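Side-chain contacts in glucose-6-phosphate isomerase (Plasmodium falciparum, PDB 3QKI), which probably catalyses the reversible isomerisation of alpha-D-glucose 6-phosphate to beta-D-fructose 6-phosphate in glycolysis and gluconeogenesis: residues M21-L26 / V82-E87; K27-L32 / N367-D372; A37-K40 / D46-N49; S54-K59 / Y73-L78. All coordinates share one frame; numbering follows the deposited sequence.

Contact 1. Residues M21-L26 / V82-E87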
# COMPACT_ATOMS: atom_id res chain seq x y z
N MET A 21 -6.92 -26.02 -27.23
CA MET A 21 -5.51 -26.10 -26.85
C MET A 21 -5.06 -24.87 -26.06
O MET A 21 -5.44 -23.75 -26.39
CB MET A 21 -4.62 -26.32 -28.08
N GLU A 22 -4.23 -25.10 -25.02
CA GLU A 22 -3.68 -24.07 -24.12
C GLU A 22 -2.51 -23.30 -24.73
O GLU A 22 -1.88 -23.77 -25.68
CB GLU A 22 -3.24 -24.67 -22.77
CG GLU A 22 -4.39 -25.06 -21.86
CD GLU A 22 -4.01 -25.61 -20.50
OE1 GLU A 22 -2.97 -25.19 -19.94
OE2 GLU A 22 -4.78 -26.44 -19.96
N ILE A 23 -2.18 -22.12 -24.17
CA ILE A 23 -1.06 -21.29 -24.64
C ILE A 23 0.31 -22.02 -24.51
O ILE A 23 1.22 -21.82 -25.32
CB ILE A 23 -1.05 -19.90 -23.96
CG1 ILE A 23 -0.94 -19.99 -22.41
CG2 ILE A 23 -2.23 -19.06 -24.43
CD1 ILE A 23 -0.50 -18.70 -21.68
N THR A 24 0.43 -22.85 -23.48
CA THR A 24 1.64 -23.61 -23.16
C THR A 24 2.03 -24.59 -24.26
O THR A 24 3.17 -25.03 -24.29
CB THR A 24 1.52 -24.24 -21.77
OG1 THR A 24 0.34 -25.03 -21.74
CG2 THR A 24 1.47 -23.21 -20.66
N ASN A 25 1.09 -24.92 -25.18
CA ASN A 25 1.29 -25.82 -26.32
C ASN A 25 1.74 -25.09 -27.58
O ASN A 25 2.19 -25.76 -28.51
CB ASN A 25 0.04 -26.68 -26.58
CG ASN A 25 -0.19 -27.68 -25.47
OD1 ASN A 25 0.63 -28.58 -25.22
ND2 ASN A 25 -1.30 -27.51 -24.75
N LEU A 26 1.67 -23.74 -27.61
CA LEU A 26 2.11 -22.95 -28.76
C LEU A 26 3.61 -23.11 -29.01
O LEU A 26 4.40 -23.25 -28.06
CB LEU A 26 1.73 -21.47 -28.62
CG LEU A 26 0.22 -21.15 -28.57
CD1 LEU A 26 -0.01 -19.76 -28.06
CD2 LEU A 26 -0.42 -21.26 -29.93
N VAL A 82 7.67 -11.33 -29.29
CA VAL A 82 6.84 -10.69 -30.33
C VAL A 82 6.19 -11.76 -31.22
O VAL A 82 5.01 -11.64 -31.55
CB VAL A 82 7.61 -9.60 -31.11
CG1 VAL A 82 6.79 -9.09 -32.31
CG2 VAL A 82 8.00 -8.47 -30.18
N GLU A 83 6.93 -12.86 -31.52
CA GLU A 83 6.38 -13.98 -32.29
C GLU A 83 5.27 -14.65 -31.49
O GLU A 83 4.29 -15.08 -32.09
CB GLU A 83 7.45 -15.00 -32.67
CG GLU A 83 8.33 -14.52 -33.81
CD GLU A 83 9.44 -15.50 -34.16
OE1 GLU A 83 9.20 -16.72 -34.03
OE2 GLU A 83 10.53 -15.04 -34.55
N TYR A 84 5.41 -14.72 -30.16
CA TYR A 84 4.36 -15.25 -29.28
C TYR A 84 3.10 -14.35 -29.35
O TYR A 84 2.00 -14.87 -29.50
CB TYR A 84 4.86 -15.43 -27.84
CG TYR A 84 3.75 -15.88 -26.93
CD1 TYR A 84 3.02 -14.97 -26.18
CD2 TYR A 84 3.37 -17.22 -26.87
CE1 TYR A 84 1.96 -15.37 -25.37
CE2 TYR A 84 2.30 -17.64 -26.09
CZ TYR A 84 1.60 -16.71 -25.34
OH TYR A 84 0.58 -17.11 -24.52
N ALA A 85 3.25 -13.01 -29.27
CA ALA A 85 2.13 -12.06 -29.39
C ALA A 85 1.40 -12.27 -30.74
O ALA A 85 0.16 -12.28 -30.78
CB ALA A 85 2.63 -10.63 -29.30
N GLU A 86 2.16 -12.51 -31.82
CA GLU A 86 1.59 -12.79 -33.16
C GLU A 86 0.83 -14.14 -33.17
O GLU A 86 -0.29 -14.23 -33.68
CB GLU A 86 2.71 -12.83 -34.21
CG GLU A 86 3.21 -11.45 -34.58
CD GLU A 86 4.53 -11.36 -35.32
OE1 GLU A 86 5.18 -12.41 -35.54
OE2 GLU A 86 4.93 -10.23 -35.66
N GLU A 87 1.42 -15.18 -32.56
CA GLU A 87 0.81 -16.50 -32.47
C GLU A 87 -0.51 -16.53 -31.68
O GLU A 87 -1.41 -17.30 -32.03
CB GLU A 87 1.82 -17.52 -31.96
CG GLU A 87 1.50 -18.92 -32.46
CD GLU A 87 2.45 -20.04 -32.09
OE1 GLU A 87 3.65 -19.77 -31.83
OE2 GLU A 87 2.01 -21.20 -32.13

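Contact 2. Residues K27-L32 / N367-D372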
# COMPACT_ATOMS: atom_id res chain seq x y z
N LYS A 27 3.98 -23.15 -30.31
CA LYS A 27 5.36 -23.33 -30.76
C LYS A 27 6.28 -22.31 -30.14
O LYS A 27 7.30 -22.69 -29.57
CB LYS A 27 5.45 -23.31 -32.30
CG LYS A 27 6.85 -23.57 -32.84
CD LYS A 27 7.03 -23.09 -34.27
CE LYS A 27 8.29 -23.61 -34.89
NZ LYS A 27 9.25 -22.51 -35.20
N SER A 28 5.92 -21.01 -30.24
CA SER A 28 6.70 -19.90 -29.68
C SER A 28 6.80 -19.93 -28.15
O SER A 28 7.82 -19.47 -27.63
CB SER A 28 6.16 -18.56 -30.18
OG SER A 28 4.79 -18.47 -29.84
N TYR A 29 5.80 -20.51 -27.43
CA TYR A 29 5.87 -20.64 -25.97
C TYR A 29 6.92 -21.72 -25.61
O TYR A 29 7.75 -21.52 -24.71
CB TYR A 29 4.48 -21.03 -25.39
CG TYR A 29 4.43 -21.02 -23.87
CD1 TYR A 29 4.91 -22.10 -23.13
CD2 TYR A 29 3.83 -19.97 -23.18
CE1 TYR A 29 4.85 -22.10 -21.74
CE2 TYR A 29 3.79 -19.95 -21.78
CZ TYR A 29 4.31 -21.02 -21.06
OH TYR A 29 4.27 -21.07 -19.69
N LYS A 30 6.86 -22.87 -26.30
CA LYS A 30 7.79 -23.97 -26.10
C LYS A 30 9.24 -23.49 -26.40
O LYS A 30 10.15 -23.84 -25.65
CB LYS A 30 7.40 -25.18 -26.97
CG LYS A 30 6.23 -25.97 -26.39
CD LYS A 30 5.65 -26.91 -27.42
CE LYS A 30 4.58 -27.80 -26.83
NZ LYS A 30 3.85 -28.56 -27.89
N GLU A 31 9.41 -22.59 -27.39
CA GLU A 31 10.71 -22.02 -27.73
C GLU A 31 11.19 -21.06 -26.63
O GLU A 31 12.37 -21.10 -26.27
CB GLU A 31 10.67 -21.32 -29.11
CG GLU A 31 10.49 -22.31 -30.25
CD GLU A 31 10.31 -21.73 -31.64
OE1 GLU A 31 9.83 -20.58 -31.76
OE2 GLU A 31 10.64 -22.44 -32.61
N LEU A 32 10.28 -20.24 -26.05
CA LEU A 32 10.59 -19.33 -24.95
C LEU A 32 11.03 -20.11 -23.69
O LEU A 32 11.93 -19.65 -23.00
CB LEU A 32 9.41 -18.39 -24.65
CG LEU A 32 9.26 -17.22 -25.61
CD1 LEU A 32 7.85 -16.67 -25.60
CD2 LEU A 32 10.28 -16.15 -25.35
N ASN A 367 8.63 -12.67 -17.39
CA ASN A 367 9.09 -12.79 -15.99
C ASN A 367 8.26 -13.73 -15.17
O ASN A 367 8.81 -14.54 -14.42
CB ASN A 367 9.14 -11.42 -15.32
CG ASN A 367 10.28 -10.58 -15.81
OD1 ASN A 367 11.27 -11.09 -16.31
ND2 ASN A 367 10.16 -9.26 -15.69
N SER A 368 6.94 -13.66 -15.33
CA SER A 368 6.05 -14.53 -14.57
C SER A 368 6.10 -15.99 -15.06
O SER A 368 6.22 -16.91 -14.25
CB SER A 368 4.61 -14.00 -14.62
OG SER A 368 3.69 -14.92 -14.06
N HIS A 369 5.96 -16.21 -16.39
CA HIS A 369 5.94 -17.56 -16.92
C HIS A 369 7.25 -18.32 -16.95
O HIS A 369 7.28 -19.49 -16.59
CB HIS A 369 5.22 -17.63 -18.28
CG HIS A 369 3.73 -17.67 -18.14
ND1 HIS A 369 3.00 -18.75 -18.59
CD2 HIS A 369 2.89 -16.79 -17.54
CE1 HIS A 369 1.74 -18.50 -18.26
NE2 HIS A 369 1.63 -17.33 -17.62
N PHE A 370 8.33 -17.66 -17.38
CA PHE A 370 9.63 -18.30 -17.58
C PHE A 370 10.62 -18.19 -16.42
O PHE A 370 11.52 -19.02 -16.31
CB PHE A 370 10.21 -17.89 -18.94
CG PHE A 370 9.19 -18.11 -20.02
CD1 PHE A 370 8.77 -19.40 -20.35
CD2 PHE A 370 8.54 -17.04 -20.63
CE1 PHE A 370 7.76 -19.61 -21.28
CE2 PHE A 370 7.53 -17.26 -21.57
CZ PHE A 370 7.14 -18.54 -21.88
N PHE A 371 10.41 -17.25 -15.51
CA PHE A 371 11.28 -17.09 -14.35
C PHE A 371 10.53 -17.35 -13.06
O PHE A 371 11.14 -17.38 -11.99
CB PHE A 371 11.90 -15.68 -14.34
CG PHE A 371 13.05 -15.54 -15.30
CD1 PHE A 371 12.83 -15.34 -16.66
CD2 PHE A 371 14.36 -15.59 -14.84
CE1 PHE A 371 13.90 -15.22 -17.54
CE2 PHE A 371 15.43 -15.45 -15.73
CZ PHE A 371 15.19 -15.29 -17.07
N ASP A 372 9.20 -17.51 -13.16
CA ASP A 372 8.31 -17.76 -12.03
C ASP A 372 8.32 -16.61 -11.02
O ASP A 372 8.21 -16.83 -9.80
CB ASP A 372 8.55 -19.15 -11.42
CG ASP A 372 7.29 -19.83 -10.93
OD1 ASP A 372 7.31 -20.36 -9.82
OD2 ASP A 372 6.29 -19.87 -11.70

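Contact 3. Residues A37-K40 / D46-N49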
# COMPACT_ATOMS: atom_id res chain seq x y z
N ALA A 37 15.82 -20.62 -20.38
CA ALA A 37 16.79 -21.49 -19.69
C ALA A 37 18.22 -21.04 -20.02
O ALA A 37 19.07 -21.03 -19.12
CB ALA A 37 16.58 -22.95 -20.09
N GLU A 38 18.49 -20.60 -21.26
CA GLU A 38 19.80 -20.04 -21.60
C GLU A 38 19.97 -18.61 -21.03
O GLU A 38 21.06 -18.27 -20.56
CB GLU A 38 20.02 -20.03 -23.11
CG GLU A 38 21.47 -19.78 -23.48
CD GLU A 38 21.79 -20.29 -24.88
OE1 GLU A 38 22.00 -19.44 -25.77
OE2 GLU A 38 21.78 -21.52 -25.09
N GLU A 39 18.88 -17.79 -21.03
CA GLU A 39 18.90 -16.44 -20.47
C GLU A 39 19.29 -16.43 -18.99
O GLU A 39 19.98 -15.51 -18.53
CB GLU A 39 17.55 -15.72 -20.69
CG GLU A 39 17.28 -15.36 -22.16
CD GLU A 39 18.20 -14.35 -22.82
OE1 GLU A 39 18.01 -14.09 -24.03
OE2 GLU A 39 19.11 -13.81 -22.14
N LYS A 40 18.92 -17.50 -18.26
CA LYS A 40 19.23 -17.67 -16.84
C LYS A 40 20.74 -17.78 -16.57
O LYS A 40 21.17 -17.50 -15.44
CB LYS A 40 18.48 -18.88 -16.26
CG LYS A 40 17.00 -18.59 -16.13
CD LYS A 40 16.20 -19.69 -15.47
CE LYS A 40 14.74 -19.54 -15.83
NZ LYS A 40 13.87 -20.40 -14.98
N ASP A 46 26.64 -7.78 -18.27
CA ASP A 46 27.25 -7.97 -19.59
C ASP A 46 26.39 -7.38 -20.67
O ASP A 46 26.90 -6.62 -21.48
CB ASP A 46 27.61 -9.43 -19.84
CG ASP A 46 28.71 -9.90 -18.91
OD1 ASP A 46 29.77 -9.20 -18.82
OD2 ASP A 46 28.52 -10.93 -18.26
N TYR A 47 25.05 -7.61 -20.60
CA TYR A 47 24.09 -7.04 -21.56
C TYR A 47 24.15 -5.51 -21.56
O TYR A 47 24.09 -4.90 -22.63
CB TYR A 47 22.66 -7.50 -21.22
CG TYR A 47 22.23 -8.84 -21.78
CD1 TYR A 47 22.56 -9.21 -23.09
CD2 TYR A 47 21.39 -9.68 -21.07
CE1 TYR A 47 22.12 -10.42 -23.63
CE2 TYR A 47 20.93 -10.87 -21.60
CZ TYR A 47 21.31 -11.25 -22.88
OH TYR A 47 20.89 -12.45 -23.40
N LEU A 48 24.29 -4.89 -20.37
CA LEU A 48 24.35 -3.43 -20.22
C LEU A 48 25.61 -2.75 -20.79
O LEU A 48 25.67 -1.52 -20.81
CB LEU A 48 24.02 -2.97 -18.78
CG LEU A 48 22.59 -3.33 -18.32
CD1 LEU A 48 22.50 -3.39 -16.82
CD2 LEU A 48 21.52 -2.42 -18.96
N ASN A 49 26.58 -3.53 -21.27
CA ASN A 49 27.78 -3.03 -21.95
C ASN A 49 27.56 -2.98 -23.47
O ASN A 49 28.37 -2.41 -24.20
CB ASN A 49 29.01 -3.87 -21.58
CG ASN A 49 29.44 -3.63 -20.16
OD1 ASN A 49 29.33 -2.51 -19.62
ND2 ASN A 49 29.91 -4.68 -19.50

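Contact 4. Residues S54-K59 / Y73-L78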
# COMPACT_ATOMS: atom_id res chain seq x y z
N SER A 54 20.99 -1.69 -25.82
CA SER A 54 20.41 -0.58 -25.05
C SER A 54 19.58 0.32 -25.94
O SER A 54 18.44 0.65 -25.59
CB SER A 54 21.48 0.22 -24.32
OG SER A 54 22.05 -0.59 -23.30
N GLU A 55 20.10 0.65 -27.14
CA GLU A 55 19.39 1.48 -28.11
C GLU A 55 18.12 0.81 -28.62
O GLU A 55 17.13 1.49 -28.86
CB GLU A 55 20.33 1.88 -29.26
CG GLU A 55 21.28 2.99 -28.87
CD GLU A 55 22.24 3.45 -29.97
OE1 GLU A 55 22.78 4.57 -29.84
OE2 GLU A 55 22.46 2.69 -30.94
N SER A 56 18.14 -0.53 -28.75
CA SER A 56 16.98 -1.31 -29.18
C SER A 56 15.92 -1.43 -28.08
O SER A 56 14.74 -1.51 -28.40
CB SER A 56 17.40 -2.72 -29.59
OG SER A 56 18.16 -2.69 -30.79
N LEU A 57 16.34 -1.50 -26.80
CA LEU A 57 15.42 -1.74 -25.67
C LEU A 57 14.95 -0.49 -24.95
O LEU A 57 14.21 -0.57 -23.96
CB LEU A 57 15.99 -2.78 -24.67
CG LEU A 57 16.38 -4.16 -25.23
CD1 LEU A 57 16.54 -5.17 -24.13
CD2 LEU A 57 15.38 -4.67 -26.21
N ILE A 58 15.36 0.67 -25.45
CA ILE A 58 14.92 1.97 -24.93
C ILE A 58 14.03 2.56 -26.00
O ILE A 58 14.48 2.81 -27.13
CB ILE A 58 16.10 2.87 -24.49
CG1 ILE A 58 16.80 2.26 -23.26
CG2 ILE A 58 15.61 4.31 -24.22
CD1 ILE A 58 18.19 2.75 -22.96
N LYS A 59 12.75 2.74 -25.67
CA LYS A 59 11.76 3.27 -26.61
C LYS A 59 11.31 4.66 -26.18
O LYS A 59 11.29 4.96 -24.98
CB LYS A 59 10.55 2.31 -26.69
CG LYS A 59 10.90 0.86 -27.01
CD LYS A 59 11.19 0.65 -28.49
CE LYS A 59 11.59 -0.75 -28.81
NZ LYS A 59 12.34 -0.82 -30.11
N TYR A 73 16.63 -10.69 -21.18
CA TYR A 73 16.51 -11.15 -22.55
C TYR A 73 17.44 -10.44 -23.49
O TYR A 73 17.72 -9.25 -23.32
CB TYR A 73 15.04 -11.10 -23.10
CG TYR A 73 14.20 -9.88 -22.79
CD1 TYR A 73 12.93 -10.01 -22.21
CD2 TYR A 73 14.59 -8.61 -23.22
CE1 TYR A 73 12.13 -8.90 -21.96
CE2 TYR A 73 13.80 -7.49 -22.96
CZ TYR A 73 12.56 -7.64 -22.35
OH TYR A 73 11.77 -6.56 -22.11
N SER A 74 17.88 -11.17 -24.51
CA SER A 74 18.65 -10.62 -25.61
C SER A 74 17.60 -10.02 -26.58
O SER A 74 16.40 -10.26 -26.40
CB SER A 74 19.41 -11.74 -26.31
OG SER A 74 18.51 -12.62 -26.96
N GLU A 75 18.04 -9.30 -27.62
CA GLU A 75 17.10 -8.78 -28.62
C GLU A 75 16.41 -9.96 -29.34
O GLU A 75 15.23 -9.85 -29.70
CB GLU A 75 17.81 -7.91 -29.65
CG GLU A 75 18.36 -6.63 -29.07
CD GLU A 75 19.56 -6.10 -29.84
OE1 GLU A 75 20.71 -6.45 -29.48
OE2 GLU A 75 19.34 -5.35 -30.81
N LYS A 76 17.11 -11.08 -29.50
CA LYS A 76 16.59 -12.31 -30.11
C LYS A 76 15.44 -12.90 -29.29
O LYS A 76 14.45 -13.36 -29.86
CB LYS A 76 17.71 -13.35 -30.22
CG LYS A 76 17.78 -14.03 -31.57
CD LYS A 76 18.75 -13.26 -32.46
CE LYS A 76 19.68 -14.17 -33.21
NZ LYS A 76 20.90 -13.47 -33.68
N THR A 77 15.59 -12.92 -27.94
CA THR A 77 14.53 -13.44 -27.06
C THR A 77 13.31 -12.51 -27.06
O THR A 77 12.17 -12.98 -27.05
CB THR A 77 15.06 -13.80 -25.68
OG1 THR A 77 16.11 -14.76 -25.83
CG2 THR A 77 13.97 -14.39 -24.75
N LEU A 78 13.54 -11.19 -27.13
CA LEU A 78 12.42 -10.25 -27.20
C LEU A 78 11.68 -10.43 -28.53
O LEU A 78 10.46 -10.35 -28.55
CB LEU A 78 12.87 -8.79 -26.97
CG LEU A 78 11.74 -7.74 -26.84
CD1 LEU A 78 10.76 -8.10 -25.73
CD2 LEU A 78 12.31 -6.35 -26.65

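Contact 1. Residues M21-L26 / V82-E87
The phenol oxygen of Tyr84 is hydrogen-bonded to the carbonyl oxygen of Leu543, and Ile23 lies against it, with Ile23 CB 3.3 Å from Tyr84 OH, near the plane of the ring and at its edge. CG2 and CD1 of the same isoleucine close in at 3.4 Å each from Tyr84 OH. This polar atom is thus not left to the aliphatic branches alone. With CG anti to the backbone N (chi1 176°), the ring of Tyr84 reaches out from its helix towards the loop.

Leu26 approaches Tyr84 nearly perpendicularly and places Leu26 CD1 3.7 Å from Tyr84 CE2. Its other methyl, Leu26 CD2, comes within 3.3 Å of Glu87 OE2, and Leu26 CB lies 3.5 Å from the same oxygen. The extended Glu87 side chain and Leu26 lie alongside each other, pointing in opposite directions. Leu26 is the N-cap residue of helix 27-39, and the carboxylate continues past it to the helix start, where OE1 hydrogen-bonds Ser28 OG and OE2 accepts a weak bond from Lys27 N. The N-terminal end of that helix would tend to stabilise the negative charge.

The contact joins the N-terminal loop, with its single 3-10 turn, to the C-terminal end of helix 75-87, while Phe365 of helix 356-371 packs against both Ile23 and Tyr84.

Contact 2. Residues K27-L32 / N367-D372
The chi1 of Tyr29 (-173°) turns its CG away from the backbone N, while that of Phe370 (-51°) sets CG opposite the carbonyl carbon; together they bring the two rings into one aromatic cluster with His369, between helices 27-39 and 356-371. The axes of the two short helical segments pass 11.3 Å apart, a gap bridged by these rings.

Phe370 and Tyr29 form an edge-to-face pair with centroids 4.9 Å apart. Phe370 CZ stands over one face of the tyrosine, displaced towards the rim, and lies 3.6 Å from Tyr29 CE2. Leu32 covers one face of the Phe370 ring by a CH-pi contact, its CB 3.9 Å from the ring centroid, and CB of His369 lies over the centre of the opposite face. The phenylalanine is thus held between an aliphatic group of each helix.

His369 meets Tyr29 differently. Their rings are nearly perpendicular and touch rim to rim, neither lying over the other. NE2 of the imidazole is hydrogen-bonded to the carbonyl oxygen of Asn414, so the ring has polar partners at both nitrogens. The second of these is the tyrosine hydroxyl: Tyr29 OH and His369 ND1 are hydrogen-bonded at 2.9 Å, each in the plane of the other's ring.

Contact 3. Residues A37-K40 / D46-N49
Glu39 reaches Tyr47 through a folded side chain. From CB the chain goes first to CG, which lies opposite the carbonyl carbon, and then bends sharply at chi2 (-65°), so that the carboxylate is turned towards the tyrosine instead of running straight out from helix 27-39. CB and CG act here as the spacer, and contact with Tyr47 begins at Glu39 CD, 3.3 Å from Tyr47 OH.

The two oxygens then divide their tasks. OE2 accepts a hydrogen bond from the phenol, Tyr47 OH to Glu39 OE2 measuring 2.6 Å, through its syn lone pair. Glu39 OE2 lies at the edge of the Tyr47 ring, in its plane, 3.5 Å from Tyr47 CZ. The carboxylate plane is turned 41° from that of the ring, and the long directions of the two side chains are roughly at right angles. OE1 looks to the start of helix 75-87, where it is hydrogen-bonded to the backbone N of Ser74 and to OG1 of Thr77. Three bonds thus hold a buried carboxylate, and they should fix its rotation and, with the helix end, lend stability to a negative charge. Tyr47 is also engaged by Arg53, which makes a cation-pi contact with its ring.

The neighbouring Leu48 forms backbone hydrogen bonds to the second subunit, placing the contact beside the dimer interface. The arrangement is a polar link between helices: a buried glutamate near the end of helix 27-39 accepts from the tyrosine of the next helix, 44-47, and is hydrogen-bonded to Ser74 N and Thr77 OG1 at the start of helix 75-87.

Contact 4. Residues S54-K59 / Y73-L78
The ring of Tyr73 meets Leu57 at its edge, where Leu57 CD1 lies in the ring plane, 3.8 Å from Tyr73 CE2. Over one face sits CD1 of Leu78, 3.9 Å above the plane and displaced towards the rim. The chi1 of Tyr73, 43°, tucks its CG over the backbone, flanked by both N and C, and folds the ring back beside the helix that follows. The hydroxyl is hydrogen-bonded to Thr363 OG1 of helix 356-371.

The two leucines complete the apolar part of the contact, with Leu57 CD2 3.5 Å from Leu78 CD2 and the two side chains running antiparallel alongside one another. Beyond them the interaction turns polar: Ser56 OG is 2.9 Å from Glu75 OE2, but the single hydroxyl proton may instead serve the carbonyl oxygen of Asn52, so its use is not settled. At the backbone of the same serine, Lys59 NZ donates to Ser56 O at 3.0 Å, tilted 16° from the carbonyl plane, and also forms a salt bridge with Glu354.

Ser74 is the N-cap of helix 75-87, its OG accepting from Thr77 N at 3.1 Å. The pattern is a helix, 51-57, followed by a beta hairpin, 58-61 with 64-70, and a capped helix that returns against the first. The hairpin strand 58-61 lies at the margin of the mixed sheet, probably that of one of the two sugar isomerase (SIS) domains of this family.

How the contacts relate
From the N terminus, the chain enters through the loop 21-26, which contact 1 ties to the end of helix 75-87, enclosing 55 residues. Helix 27-39 follows directly, and contact 2 links its start to the distant helix 356-371, so contacts 1 and 2 cross along the sequence. Contacts 3 and 4 are nested inside both loops and lie in series: the first closes the short link between helices 27-39 and 44-47, the second the hairpin between helices 51-57 and 75-87. Contacts 3 and 4, which both touch the second subunit, have centres about 11 Å apart. Helix 75-87 carries contact 4 at its beginning and contact 1 at its end.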